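Local coordinates for Aureochrome1-like protein (Ochromonas danica, PDB 6I20) that binds flavin mononucleotide in a PAS-type light-sensing (LOV) domain and, as in other aureochromes, probably serves as a blue-light photoreceptor, at residues T92-A100 with Y112-Y123. Numbering follows the deposited sequence.
Sequences TFWNQLFIA and YLGVQCKVSEDY. With FMN (flavin mononucleotide), chain E; EDO (1,2-ethanediol), chain F.
Asn95 and Gln116 meet across two neighbouring strands, the CB of Gln116 lying 3.4 Å from Asn95 OD1 and the two amide planes turned 50° apart. Both amides reach the flavin carbonyl: Gln116 NE2 donates to FMN O4 at 3.0 Å, whereas the bonds from Asn95 ND2 to O4 and from Gln116 NE2 to FMN N5 are weak. The bend of Gln116 at chi2 (82°) turns its amide toward FMN O4 and N5. Beside them Leu97 CD2 touches FMN C4A at 3.6 Å; at Gly114 a CB would collide with FMN C6, so with the flavin in this position there is no room for a side chain. These residues line the flavin-facing side of the antiparallel hairpin of strands 92-103 and 109-119, paired by reciprocal bonds such as Phe98 N to Val115 O (3.0 Å) and Val115 N to Phe98 O (2.8 Å); 109-119 is the middle strand of the five-stranded PAS sheet in a LOV domain. The other side carries Gln96, whose OE1 accepts from Tyr123 OH at 2.5 Å, in the amide plane on a lone pair. With an alanine here, the Tyr123 hydroxyl is likely to lose this acceptor, and with it one link from the sheet to helix 121-130. Further along that side, Val115 CG2 sits at the in-plane edge of the Phe98 ring, 4.0 Å from CD2. Asn85 OD1, itself hydrogen-bonded to the flavin, also accepts from Asn95 ND2, while Phe37 and Leu40 of helix 35-41 pack against Gln116.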
# COMPACT_ATOMS: atom_id res chain seq x y z
N THR A 92 -16.37 1.27 -2.32
CA THR A 92 -15.16 1.26 -3.13
C THR A 92 -14.56 2.63 -3.29
O THR A 92 -15.24 3.65 -3.16
CB THR A 92 -15.38 0.65 -4.51
OG1 THR A 92 -16.38 1.37 -5.22
CG2 THR A 92 -15.83 -0.82 -4.39
N PHE A 93 -13.26 2.64 -3.58
CA PHE A 93 -12.54 3.87 -3.87
C PHE A 93 -11.41 3.54 -4.80
O PHE A 93 -10.89 2.43 -4.79
CB PHE A 93 -12.04 4.54 -2.59
CG PHE A 93 -11.02 3.77 -1.81
CD1 PHE A 93 -11.42 2.78 -0.91
CD2 PHE A 93 -9.66 4.02 -1.93
CE1 PHE A 93 -10.50 2.06 -0.16
CE2 PHE A 93 -8.74 3.30 -1.17
CZ PHE A 93 -9.15 2.33 -0.29
N TRP A 94 -10.99 4.54 -5.57
CA TRP A 94 -9.78 4.40 -6.40
C TRP A 94 -8.57 4.79 -5.56
O TRP A 94 -8.58 5.85 -4.93
CB TRP A 94 -9.87 5.25 -7.66
CG TRP A 94 -10.85 4.70 -8.64
CD1 TRP A 94 -12.17 5.03 -8.77
CD2 TRP A 94 -10.61 3.66 -9.57
NE1 TRP A 94 -12.75 4.28 -9.76
CE2 TRP A 94 -11.81 3.42 -10.27
CE3 TRP A 94 -9.49 2.89 -9.88
CZ2 TRP A 94 -11.90 2.48 -11.27
CZ3 TRP A 94 -9.56 2.00 -10.90
CH2 TRP A 94 -10.76 1.80 -11.59
N ASN A 95 -7.55 3.95 -5.60
CA ASN A 95 -6.35 4.09 -4.79
C ASN A 95 -5.18 4.27 -5.76
O ASN A 95 -4.84 3.37 -6.51
CB ASN A 95 -6.18 2.81 -3.96
CG ASN A 95 -4.96 2.78 -3.06
OD1 ASN A 95 -4.17 3.72 -3.04
ND2 ASN A 95 -4.83 1.70 -2.29
N GLN A 96 -4.51 5.45 -5.70
CA GLN A 96 -3.19 5.60 -6.31
C GLN A 96 -2.19 5.16 -5.29
O GLN A 96 -2.01 5.82 -4.23
CB GLN A 96 -2.94 7.04 -6.76
CG GLN A 96 -1.59 7.18 -7.43
CD GLN A 96 -1.35 8.60 -7.91
OE1 GLN A 96 -2.06 9.05 -8.75
NE2 GLN A 96 -0.38 9.28 -7.33
N LEU A 97 -1.62 3.97 -5.53
CA LEU A 97 -0.81 3.24 -4.60
C LEU A 97 0.65 3.30 -5.03
O LEU A 97 0.98 2.99 -6.15
CB LEU A 97 -1.26 1.77 -4.61
CG LEU A 97 -0.44 0.79 -3.82
CD1 LEU A 97 -0.42 1.10 -2.32
CD2 LEU A 97 -0.98 -0.63 -4.04
N PHE A 98 1.50 3.70 -4.09
CA PHE A 98 2.97 3.72 -4.28
C PHE A 98 3.58 2.67 -3.37
O PHE A 98 3.29 2.67 -2.17
CB PHE A 98 3.47 5.10 -3.81
CG PHE A 98 4.98 5.20 -3.63
CD1 PHE A 98 5.83 4.92 -4.67
CD2 PHE A 98 5.51 5.60 -2.43
CE1 PHE A 98 7.21 5.06 -4.51
CE2 PHE A 98 6.87 5.75 -2.28
CZ PHE A 98 7.72 5.45 -3.29
N ILE A 99 4.44 1.82 -3.93
CA ILE A 99 5.14 0.82 -3.11
C ILE A 99 6.62 0.94 -3.39
O ILE A 99 7.06 1.04 -4.54
CB ILE A 99 4.61 -0.62 -3.33
CG1 ILE A 99 3.12 -0.68 -3.05
CG2 ILE A 99 5.32 -1.62 -2.43
CD1 ILE A 99 2.46 -1.99 -3.49
N ALA A 100 7.38 0.96 -2.31
CA ALA A 100 8.84 1.11 -2.39
C ALA A 100 9.54 0.23 -1.36
O ALA A 100 9.06 0.04 -0.26
CB ALA A 100 9.25 2.55 -2.14
N TYR A 112 8.79 -3.11 3.11
CA TYR A 112 8.20 -2.31 2.05
C TYR A 112 7.29 -1.25 2.63
O TYR A 112 6.62 -1.47 3.65
CB TYR A 112 7.37 -3.19 1.10
CG TYR A 112 8.21 -4.14 0.30
CD1 TYR A 112 8.91 -3.73 -0.81
CD2 TYR A 112 8.28 -5.48 0.64
CE1 TYR A 112 9.70 -4.61 -1.52
CE2 TYR A 112 9.06 -6.36 -0.09
CZ TYR A 112 9.78 -5.94 -1.15
OH TYR A 112 10.57 -6.84 -1.85
N LEU A 113 7.30 -0.09 1.97
CA LEU A 113 6.42 1.01 2.27
C LEU A 113 5.33 1.05 1.22
O LEU A 113 5.64 0.98 0.03
CB LEU A 113 7.22 2.32 2.22
CG LEU A 113 6.43 3.62 2.33
CD1 LEU A 113 5.77 3.72 3.68
CD2 LEU A 113 7.36 4.80 2.06
N GLY A 114 4.08 1.22 1.65
CA GLY A 114 3.00 1.45 0.71
C GLY A 114 2.23 2.68 1.13
O GLY A 114 1.86 2.81 2.29
N VAL A 115 2.06 3.61 0.21
CA VAL A 115 1.36 4.86 0.47
C VAL A 115 0.12 4.93 -0.41
O VAL A 115 0.24 4.81 -1.64
CB VAL A 115 2.28 6.09 0.20
CG1 VAL A 115 1.51 7.39 0.43
CG2 VAL A 115 3.57 6.00 1.03
N GLN A 116 -1.04 5.12 0.20
CA GLN A 116 -2.31 5.10 -0.50
C GLN A 116 -2.86 6.52 -0.62
O GLN A 116 -2.91 7.26 0.34
CB GLN A 116 -3.34 4.25 0.25
CG GLN A 116 -2.95 2.80 0.38
CD GLN A 116 -1.99 2.44 1.50
OE1 GLN A 116 -1.73 3.23 2.42
NE2 GLN A 116 -1.48 1.17 1.46
N CYS A 117 -3.35 6.87 -1.79
CA CYS A 117 -4.08 8.11 -1.99
C CYS A 117 -5.37 7.89 -2.71
O CYS A 117 -5.42 7.35 -3.82
CB CYS A 117 -3.23 9.09 -2.79
SG CYS A 117 -4.08 10.67 -2.99
N LYS A 118 -6.46 8.26 -2.06
CA LYS A 118 -7.77 8.19 -2.70
C LYS A 118 -7.82 9.23 -3.81
O LYS A 118 -7.52 10.40 -3.59
CB LYS A 118 -8.92 8.40 -1.72
CG LYS A 118 -10.29 8.38 -2.38
CD LYS A 118 -11.43 8.28 -1.36
CE LYS A 118 -11.61 9.59 -0.60
NZ LYS A 118 -11.95 10.71 -1.51
N VAL A 119 -8.21 8.79 -4.99
CA VAL A 119 -8.37 9.65 -6.16
C VAL A 119 -9.76 9.50 -6.77
O VAL A 119 -10.43 8.49 -6.52
CB VAL A 119 -7.25 9.40 -7.20
CG1 VAL A 119 -5.89 9.61 -6.57
CG2 VAL A 119 -7.32 8.01 -7.80
N SER A 120 -10.20 10.47 -7.56
CA SER A 120 -11.51 10.42 -8.19
C SER A 120 -11.51 9.41 -9.33
O SER A 120 -10.47 9.07 -9.87
CB SER A 120 -11.92 11.79 -8.72
OG SER A 120 -11.09 12.24 -9.79
N GLU A 121 -12.70 8.97 -9.70
CA GLU A 121 -12.89 8.08 -10.85
C GLU A 121 -12.36 8.75 -12.13
O GLU A 121 -11.70 8.09 -12.94
CB GLU A 121 -14.37 7.74 -10.99
CG GLU A 121 -14.70 6.66 -11.99
CD GLU A 121 -16.20 6.43 -12.08
OE1 GLU A 121 -16.80 5.97 -11.13
OE2 GLU A 121 -16.75 6.76 -13.12
N ASP A 122 -12.63 10.04 -12.31
CA ASP A 122 -12.13 10.77 -13.47
C ASP A 122 -10.61 10.81 -13.48
O ASP A 122 -9.99 10.57 -14.51
CB ASP A 122 -12.69 12.19 -13.53
CG ASP A 122 -14.13 12.27 -14.06
OD1 ASP A 122 -14.78 11.26 -14.40
OD2 ASP A 122 -14.58 13.40 -14.15
N TYR A 123 -9.99 11.06 -12.32
CA TYR A 123 -8.51 11.05 -12.24
C TYR A 123 -7.99 9.65 -12.56
O TYR A 123 -7.01 9.53 -13.32
CB TYR A 123 -8.03 11.52 -10.86
CG TYR A 123 -6.53 11.46 -10.66
CD1 TYR A 123 -5.91 10.25 -10.37
CD2 TYR A 123 -5.74 12.60 -10.70
CE1 TYR A 123 -4.56 10.15 -10.16
CE2 TYR A 123 -4.37 12.51 -10.49
CZ TYR A 123 -3.78 11.28 -10.22
OH TYR A 123 -2.41 11.22 -10.01
N1 FMN E . -2.79 -3.80 -2.54
C2 FMN E . -3.91 -3.05 -2.59
O2 FMN E . -4.85 -3.45 -3.32
N3 FMN E . -4.07 -1.90 -1.89
C4 FMN E . -3.08 -1.40 -1.09
O4 FMN E . -3.24 -0.29 -0.51
C4A FMN E . -1.89 -2.17 -0.97
N5 FMN E . -0.87 -1.74 -0.16
C5A FMN E . 0.27 -2.46 -0.15
C6 FMN E . 1.36 -2.04 0.65
C7 FMN E . 2.53 -2.72 0.70
C7M FMN E . 3.70 -2.21 1.56
C8 FMN E . 2.70 -3.92 -0.07
C8M FMN E . 3.99 -4.68 -0.04
C9 FMN E . 1.66 -4.36 -0.86
C9A FMN E . 0.46 -3.66 -0.95
N10 FMN E . -0.63 -4.15 -1.71
C10 FMN E . -1.76 -3.38 -1.77
C1' FMN E . -0.48 -5.29 -2.60
C2' FMN E . -0.80 -6.66 -2.00
O2' FMN E . -0.37 -6.66 -0.63
C3' FMN E . -0.04 -7.74 -2.76
O3' FMN E . 1.37 -7.47 -2.80
C4' FMN E . -0.53 -7.97 -4.18
O4' FMN E . -1.95 -8.20 -4.13
C5' FMN E . 0.15 -9.24 -4.79
O5' FMN E . 0.29 -10.28 -3.77
P FMN E . 0.37 -11.80 -4.30
O1P FMN E . 0.42 -12.66 -3.09
O2P FMN E . -0.83 -12.02 -5.12
O3P FMN E . 1.66 -11.82 -5.13
C1 EDO F . -7.69 9.77 2.46
O1 EDO F . -7.15 10.42 3.59
C2 EDO F . -7.26 10.54 1.21
O2 EDO F . -6.31 9.83 0.41
O HOH W 1 -12.43 7.05 -5.35
O HOH W 2 -15.83 3.27 -9.32
O HOH W 3 0.24 7.10 -3.32